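ORF14 (Streptomyces clavuligerus, PDB 2WPX) is a tandem GNAT protein of the clavulanic acid biosynthesis pathway that binds acetyl-CoA and is probably an acyltransferase. Local coordinates at residues Phe142-Gly147 and Val329-Glu334; Gly72-Ala77 and Trp106-Glu111. One frame throughout, in Å; residues are numbered along the deposited sequence.

Contact 1: residues Phe142-Gly147 and Val329-Glu334; sequences FAAAMG and VFWTAE. With ACO (acetyl coenzyme *a), chain C.
In the acetyl-CoA site of the N-terminal GNAT unit, the last turn of helix 138-145 packs A143 and A144 against the indole of W331, on the chain's C-terminal strand 323-334. The A143 methyl lies over the indole: CB is 3.9 Å from the centroid of the W331 six-membered ring and 16° off its normal, a CH-pi contact. The same A143 CB is 3.8 Å from the acetyl methyl CH3 of the cofactor, so one methyl touches both groups. At the ring's far end, W331 CZ3 comes within 3.6 Å of A144 N. W331 CG stands anti to the carbonyl carbon (chi1 -70°), which carries the indole out toward the helix, while NE1 is hydrogen-bonded to E127 OE2. On the cofactor side, the F142 ring has M146 CG over one face and the cofactor's CEP over the other, both displaced toward the rim. G147, with phi 92°, closes the helix in a Schellman motif. Beyond it one water donates to G147 O at 3.1 Å and accepts from E334 N at 2.8 Å. The segments thus meet by dispersion and CH-pi packing and by bridging water, and W331 backs the acetyl site as a second shell behind A143.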
# COMPACT_ATOMS: atom_id res chain seq x y z
N PHE A 142 17.54 9.26 9.07
CA PHE A 142 18.03 9.37 7.69
C PHE A 142 17.29 10.43 6.88
O PHE A 142 17.92 11.33 6.35
CB PHE A 142 17.98 7.99 6.99
CG PHE A 142 18.32 8.01 5.53
CD1 PHE A 142 19.64 8.22 5.08
CD2 PHE A 142 17.34 7.76 4.59
CE1 PHE A 142 19.95 8.23 3.72
CE2 PHE A 142 17.63 7.78 3.23
CZ PHE A 142 18.93 8.01 2.79
N ALA A 143 15.96 10.38 6.86
CA ALA A 143 15.22 11.31 6.02
C ALA A 143 15.52 12.77 6.45
O ALA A 143 15.75 13.63 5.58
CB ALA A 143 13.71 11.00 6.04
N ALA A 144 15.55 13.04 7.77
CA ALA A 144 15.99 14.38 8.24
C ALA A 144 17.39 14.73 7.78
O ALA A 144 17.69 15.89 7.45
CB ALA A 144 15.91 14.52 9.79
N ALA A 145 18.25 13.71 7.74
CA ALA A 145 19.64 13.96 7.45
C ALA A 145 19.83 14.25 5.97
O ALA A 145 20.74 14.97 5.62
CB ALA A 145 20.48 12.80 7.90
N MET A 146 18.98 13.67 5.11
CA MET A 146 18.95 14.00 3.67
C MET A 146 18.33 15.36 3.36
O MET A 146 18.37 15.76 2.19
CB MET A 146 18.12 12.99 2.87
CG MET A 146 18.66 11.55 2.95
SD MET A 146 20.48 11.48 3.06
CE MET A 146 20.98 11.95 1.54
N GLY A 147 17.76 16.05 4.36
CA GLY A 147 17.16 17.38 4.16
C GLY A 147 15.66 17.36 3.82
O GLY A 147 15.11 18.34 3.34
N VAL A 329 4.47 7.92 8.02
CA VAL A 329 4.59 9.37 8.04
C VAL A 329 5.08 9.93 6.68
O VAL A 329 6.05 9.40 6.11
CB VAL A 329 5.57 9.85 9.14
CG1 VAL A 329 5.47 11.37 9.28
CG2 VAL A 329 5.32 9.18 10.44
N PHE A 330 4.41 10.96 6.17
CA PHE A 330 4.70 11.49 4.84
C PHE A 330 5.74 12.56 4.90
O PHE A 330 5.62 13.53 5.68
CB PHE A 330 3.43 11.94 4.12
CG PHE A 330 2.38 10.87 4.08
CD1 PHE A 330 2.54 9.76 3.27
CD2 PHE A 330 1.28 10.91 4.94
CE1 PHE A 330 1.58 8.71 3.29
CE2 PHE A 330 0.34 9.88 4.97
CZ PHE A 330 0.49 8.78 4.14
N TRP A 331 6.82 12.37 4.14
CA TRP A 331 7.91 13.33 4.13
C TRP A 331 8.09 13.83 2.72
O TRP A 331 7.72 13.15 1.76
CB TRP A 331 9.23 12.71 4.60
CG TRP A 331 9.41 12.31 6.12
CD1 TRP A 331 8.72 11.37 6.81
CD2 TRP A 331 10.37 12.82 7.02
NE1 TRP A 331 9.21 11.24 8.08
CE2 TRP A 331 10.21 12.14 8.25
CE3 TRP A 331 11.35 13.83 6.92
CZ2 TRP A 331 11.02 12.40 9.37
CZ3 TRP A 331 12.15 14.08 8.04
CH2 TRP A 331 11.97 13.37 9.25
N THR A 332 8.76 14.97 2.59
CA THR A 332 8.90 15.62 1.30
C THR A 332 10.23 16.37 1.27
O THR A 332 10.77 16.78 2.33
CB THR A 332 7.72 16.64 1.05
OG1 THR A 332 7.89 17.23 -0.23
CG2 THR A 332 7.71 17.80 2.11
N ALA A 333 10.76 16.56 0.07
CA ALA A 333 12.10 17.14 -0.07
C ALA A 333 12.21 17.85 -1.40
O ALA A 333 11.58 17.45 -2.37
CB ALA A 333 13.15 16.07 0.00
N GLU A 334 13.03 18.90 -1.43
CA GLU A 334 13.42 19.50 -2.70
C GLU A 334 14.36 18.59 -3.55
O GLU A 334 15.32 17.95 -3.05
CB GLU A 334 14.03 20.90 -2.48
CG GLU A 334 13.01 21.95 -2.01
CD GLU A 334 13.59 23.37 -2.00
OE1 GLU A 334 14.31 23.73 -1.06
OE2 GLU A 334 13.36 24.15 -2.95
N1A ACO C . 20.12 5.78 13.26
C2A ACO C . 20.39 7.07 13.37
N3A ACO C . 20.79 7.85 12.35
C4A ACO C . 20.88 7.33 11.12
C5A ACO C . 20.58 5.98 10.97
C6A ACO C . 20.20 5.21 12.06
N6A ACO C . 19.91 3.92 11.89
N7A ACO C . 20.76 5.67 9.69
C8A ACO C . 21.11 6.78 9.05
N9A ACO C . 21.19 7.78 9.91
C1B ACO C . 21.58 9.13 9.44
C2B ACO C . 22.96 9.62 9.88
O2B ACO C . 22.97 11.04 9.75
C3B ACO C . 23.81 9.05 8.80
O3B ACO C . 24.95 9.85 8.53
P3B ACO C . 26.32 9.44 9.24
O7A ACO C . 27.67 10.27 8.85
O8A ACO C . 26.14 8.78 10.63
O9A ACO C . 26.03 10.64 10.10
C4B ACO C . 22.98 9.27 7.53
O4B ACO C . 21.60 9.17 7.95
C5B ACO C . 23.73 8.01 7.03
O5B ACO C . 23.15 7.53 5.99
P1A ACO C . 23.84 6.47 5.15
O1A ACO C . 23.83 7.05 3.66
O2A ACO C . 25.17 5.89 5.64
O3A ACO C . 22.83 5.33 5.52
P2A ACO C . 22.36 3.92 5.04
O4A ACO C . 22.64 3.04 6.31
O5A ACO C . 23.06 3.34 3.86
O6A ACO C . 20.73 4.19 5.03
CBP ACO C . 18.45 3.59 5.63
CCP ACO C . 19.61 3.38 4.64
CDP ACO C . 19.29 4.66 6.32
CEP ACO C . 17.62 4.05 4.48
CAP ACO C . 18.58 2.09 5.99
OAP ACO C . 18.28 2.00 7.35
C9P ACO C . 17.52 1.24 5.26
O9P ACO C . 17.75 0.77 4.16
N8P ACO C . 16.46 0.89 5.99
C7P ACO C . 15.34 0.09 5.44
C6P ACO C . 14.78 0.94 4.31
C5P ACO C . 14.15 2.25 4.74
O5P ACO C . 13.52 2.38 5.78
N4P ACO C . 14.30 3.22 3.88
C3P ACO C . 13.59 4.47 4.06
C2P ACO C . 14.53 5.64 4.19
S1P ACO C . 13.37 7.01 4.39
C ACO C . 13.58 7.76 2.86
O ACO C . 14.10 7.10 1.96
CH3 ACO C . 13.14 9.22 2.75
O HOH W 1 17.40 16.92 -0.47
O HOH W 2 14.51 19.92 0.73

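Contact 2: residues Gly72-Ala77 and Trp106-Glu111; sequences GALRLA and WAHARE
L74 and A109 carry most of the buried surface where strand 69-79 meets helix 101-115 in the N-terminal GNAT fold, with L76 and H108 adding smaller shares. The acetyl-CoA-binding segment runs into the start of this helix: R98, R99 and G100 precede it, and G102 and R103 lie in its first turn. The two short segments run nearly side by side: their axes come within 9.3 Å and their N-to-C directions differ by 25°. The nearest backbone pair is L74 and A109, with CA atoms 7.3 Å apart.

L74 sends its two methyls to different places on the helix. Its CG lies anti to the backbone N (chi1 168°), which extends the branch point toward the helical turn. L74 CD1 meets the A109 methyl, 3.8 Å from CB, whereas L74 CD2 sits 3.6 Å from A109 N and also lies beside the H108 imidazole, approaching it obliquely. Beside the A109 methyl the leucine thus reaches the helix backbone itself. L105 and L112 of the same helix add apolar contacts to L74, while A109 also rests on L121 of strand 120-127. The H108 ring is stacked with F10 and meets W62 edge-to-face, which ties this side of the helix to strands 9-12 and 57-66.

Two residues along the strand, L76 points the same way but makes a lighter contact, also touching L112; L76 CD1 stands 4.2 Å from A109 O.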
# COMPACT_ATOMS: atom_id res chain seq x y z
N GLY A 72 22.05 -2.30 -2.67
CA GLY A 72 20.92 -1.40 -2.39
C GLY A 72 20.08 -1.18 -3.62
O GLY A 72 20.43 -1.63 -4.71
N ALA A 73 18.97 -0.49 -3.46
CA ALA A 73 18.00 -0.38 -4.54
C ALA A 73 17.29 0.93 -4.35
O ALA A 73 17.04 1.34 -3.24
CB ALA A 73 17.03 -1.52 -4.46
N LEU A 74 16.99 1.60 -5.45
CA LEU A 74 16.17 2.80 -5.41
C LEU A 74 15.04 2.69 -6.41
O LEU A 74 15.29 2.42 -7.55
CB LEU A 74 17.03 4.00 -5.83
CG LEU A 74 16.31 5.32 -6.14
CD1 LEU A 74 15.83 5.97 -4.85
CD2 LEU A 74 17.26 6.26 -6.93
N ARG A 75 13.80 2.93 -6.02
CA ARG A 75 12.71 2.86 -6.99
C ARG A 75 11.91 4.14 -6.92
O ARG A 75 11.46 4.53 -5.84
CB ARG A 75 11.79 1.66 -6.68
CG ARG A 75 12.52 0.27 -6.61
CD ARG A 75 11.50 -0.93 -6.85
NE ARG A 75 10.77 -0.85 -8.13
CZ ARG A 75 9.68 -1.56 -8.39
NH1 ARG A 75 9.23 -2.42 -7.48
NH2 ARG A 75 9.05 -1.44 -9.55
N LEU A 76 11.74 4.81 -8.06
CA LEU A 76 10.88 5.97 -8.13
C LEU A 76 9.62 5.68 -8.87
O LEU A 76 9.63 4.95 -9.85
CB LEU A 76 11.56 7.10 -8.88
CG LEU A 76 12.67 7.80 -8.12
CD1 LEU A 76 12.88 9.14 -8.77
CD2 LEU A 76 12.39 7.91 -6.61
N ALA A 77 8.53 6.30 -8.44
CA ALA A 77 7.28 6.24 -9.23
C ALA A 77 7.02 7.64 -9.67
O ALA A 77 7.08 8.56 -8.86
CB ALA A 77 6.10 5.67 -8.39
N TRP A 106 19.95 8.55 -2.30
CA TRP A 106 19.16 9.72 -2.22
C TRP A 106 19.67 10.77 -3.21
O TRP A 106 18.87 11.51 -3.84
CB TRP A 106 19.29 10.26 -0.80
CG TRP A 106 18.55 11.48 -0.66
CD1 TRP A 106 19.03 12.75 -0.75
CD2 TRP A 106 17.13 11.59 -0.50
NE1 TRP A 106 18.00 13.66 -0.57
CE2 TRP A 106 16.83 12.97 -0.43
CE3 TRP A 106 16.09 10.65 -0.35
CZ2 TRP A 106 15.53 13.43 -0.26
CZ3 TRP A 106 14.79 11.12 -0.18
CH2 TRP A 106 14.53 12.50 -0.15
N ALA A 107 20.98 10.89 -3.33
CA ALA A 107 21.55 11.83 -4.28
C ALA A 107 21.20 11.42 -5.70
O ALA A 107 20.96 12.28 -6.56
CB ALA A 107 23.09 11.95 -4.11
N HIS A 108 21.21 10.12 -5.96
CA HIS A 108 20.80 9.60 -7.25
C HIS A 108 19.29 9.87 -7.44
O HIS A 108 18.86 10.35 -8.50
CB HIS A 108 21.19 8.10 -7.34
CG HIS A 108 20.97 7.48 -8.69
ND1 HIS A 108 20.11 6.42 -8.88
CD2 HIS A 108 21.49 7.75 -9.91
CE1 HIS A 108 20.08 6.08 -10.15
NE2 HIS A 108 20.90 6.88 -10.80
N ALA A 109 18.49 9.61 -6.41
CA ALA A 109 17.03 10.00 -6.40
C ALA A 109 16.74 11.45 -6.84
O ALA A 109 16.02 11.67 -7.78
CB ALA A 109 16.36 9.72 -5.02
N ARG A 110 17.36 12.43 -6.19
CA ARG A 110 17.23 13.83 -6.62
C ARG A 110 17.64 14.12 -8.05
O ARG A 110 16.96 14.91 -8.75
CB ARG A 110 17.93 14.76 -5.62
CG ARG A 110 17.27 14.55 -4.26
CD ARG A 110 17.93 15.28 -3.16
NE ARG A 110 18.04 16.69 -3.44
CZ ARG A 110 19.17 17.24 -3.87
NH1 ARG A 110 20.22 16.46 -4.05
NH2 ARG A 110 19.26 18.54 -4.11
N GLU A 111 18.70 13.46 -8.49
CA GLU A 111 19.10 13.51 -9.90
C GLU A 111 18.03 12.91 -10.88
O GLU A 111 17.74 13.51 -11.94
CB GLU A 111 20.42 12.76 -10.05
CG GLU A 111 21.08 12.90 -11.39
CD GLU A 111 22.57 12.57 -11.30
OE1 GLU A 111 22.92 11.36 -11.19
OE2 GLU A 111 23.40 13.52 -11.35

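Overall arrangement
From the N terminus, contact 2 comes first: strand 69-79 runs on through strand 84-92 and the cofactor-binding segment before helix 101-115 folds back over it, closing a loop of 28 intervening residues. Contact 1 opens later, at helix 138-145, and closes 181 residues on, after the chain has passed through the second GNAT unit and returned in strand 323-334. The loops lie in series, neither nested nor crossed. Their centres are 13 Å apart, and W106 and R110 join them: the W106 indole packs on M146 and A333, and R110 NE probably hydrogen-bonds to E334 O. These contacts reinforce the C-terminal strand's place between strands 120-127 and 149-162 of the N-terminal, acetyl-CoA-bearing unit.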